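Local coordinates for Medium/long-chain acyl-CoA thioesterase YigI (Shewanella oneidensis, PDB 3E8P) that probably hydrolyses medium- and long-chain fatty acyl-CoA thioesters to free fatty acids and coenzyme A, at the interface of chains A and B. Residues are numbered along the deposited sequence; one frame, centred on the assembly and turned at random. Chains: chain A/B, uncharacterized protein.

The interface of chains A and B. Residues chain A 31, 33-34, 75, 79; chain B 69, 71-72.
Across the two-fold interface of this 4HBT-type hotdog-fold thioesterase, NE2 of A:His34 meets NE2 of B:His69 in a hydrogen bond of 2.8 Å in which either nitrogen could be the donor. This family usually pairs its subunits, and the patch may lie by the active site. The bond is bent, 131° at the hydrogen, and the two imidazoles stand steeply, their planes 73° apart: A:His34 turns its NE2 edge toward the rim of B:His69, with NE2 somewhat above that ring's plane, on the side where A:Phe33 packs. The second nitrogen of B:His69 is fixed from its own chain: the backbone N of B:Gly71, at the start of helix 70-90, donates to ND1 over 2.8 Å, tilted somewhat out of the ring plane. Chain A packs around this doubly tethered ring. A:Phe33 lays its CD2 edge over one face of the imidazole, 3.4 Å from CG of B:His69, its chi1 of -166° swinging the phenyl away from its own backbone nitrogen, while CG2 of B:Val72 covers a face of the phenyl ring, 3.8 Å from its centroid. CG2 of A:Thr75 approaches CE1 of B:His69 to 3.9 Å, and CG2 of A:Val79 borders the same carbon. CG1 of A:Val31 covers the centre of one face of A:His34 and also reaches CD2 of B:His69, 4.0 Å away. Replacing B:His69 with an alanine would probably leave NE2 of A:His34 without its partner across the interface and the edge of A:Phe33 without the ring it packs on.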
# COMPACT_ATOMS: atom_id res chain seq x y z
N VAL A 31 -27.82 -1.12 -3.30
CA VAL A 31 -26.71 -1.41 -2.41
C VAL A 31 -27.01 -0.67 -1.12
O VAL A 31 -26.85 0.55 -1.04
CB VAL A 31 -25.36 -0.93 -2.98
CG1 VAL A 31 -24.25 -1.21 -1.97
CG2 VAL A 31 -25.05 -1.65 -4.29
N PHE A 33 -25.50 -0.08 1.74
CA PHE A 33 -24.53 0.87 2.27
C PHE A 33 -24.41 2.15 1.45
O PHE A 33 -24.08 3.19 2.00
CB PHE A 33 -23.14 0.22 2.42
CG PHE A 33 -22.19 1.04 3.27
CD1 PHE A 33 -22.56 1.46 4.55
CD2 PHE A 33 -20.92 1.39 2.79
CE1 PHE A 33 -21.69 2.23 5.34
CE2 PHE A 33 -20.04 2.16 3.58
CZ PHE A 33 -20.43 2.57 4.85
N HIS A 34 -24.67 2.08 0.15
CA HIS A 34 -24.60 3.27 -0.70
C HIS A 34 -25.81 4.13 -0.42
O HIS A 34 -25.74 5.36 -0.48
CB HIS A 34 -24.56 2.89 -2.19
CG HIS A 34 -23.35 2.11 -2.59
ND1 HIS A 34 -23.20 1.56 -3.85
CD2 HIS A 34 -22.25 1.76 -1.89
CE1 HIS A 34 -22.06 0.89 -3.90
NE2 HIS A 34 -21.47 0.99 -2.72
N THR A 75 -14.46 4.63 1.17
CA THR A 75 -15.60 3.92 0.59
C THR A 75 -15.80 4.32 -0.87
O THR A 75 -15.94 3.47 -1.75
CB THR A 75 -16.92 4.21 1.39
OG1 THR A 75 -16.79 3.68 2.71
CG2 THR A 75 -18.11 3.54 0.72
N VAL A 79 -15.22 1.94 -4.40
CA VAL A 79 -16.33 1.74 -5.33
C VAL A 79 -15.97 2.25 -6.73
O VAL A 79 -16.29 1.61 -7.73
CB VAL A 79 -17.59 2.48 -4.83
CG1 VAL A 79 -18.72 2.33 -5.86
CG2 VAL A 79 -18.02 1.91 -3.47
N HIS B 69 -20.25 -4.43 3.58
CA HIS B 69 -19.69 -3.58 2.53
C HIS B 69 -18.24 -3.23 2.88
O HIS B 69 -17.96 -2.80 3.99
CB HIS B 69 -20.52 -2.29 2.38
CG HIS B 69 -20.16 -1.49 1.16
ND1 HIS B 69 -19.03 -0.71 1.09
CD2 HIS B 69 -20.78 -1.37 -0.04
CE1 HIS B 69 -18.96 -0.14 -0.11
NE2 HIS B 69 -20.01 -0.53 -0.81
N GLY B 71 -16.53 -0.82 2.42
CA GLY B 71 -16.35 0.53 2.95
C GLY B 71 -16.41 0.55 4.46
O GLY B 71 -15.74 1.36 5.12
N VAL B 72 -17.20 -0.34 5.04
CA VAL B 72 -17.31 -0.39 6.49
C VAL B 72 -15.99 -0.91 7.05
O VAL B 72 -15.41 -0.33 7.97
CB VAL B 72 -18.45 -1.32 6.92
CG1 VAL B 72 -18.57 -1.35 8.44
CG2 VAL B 72 -19.74 -0.84 6.29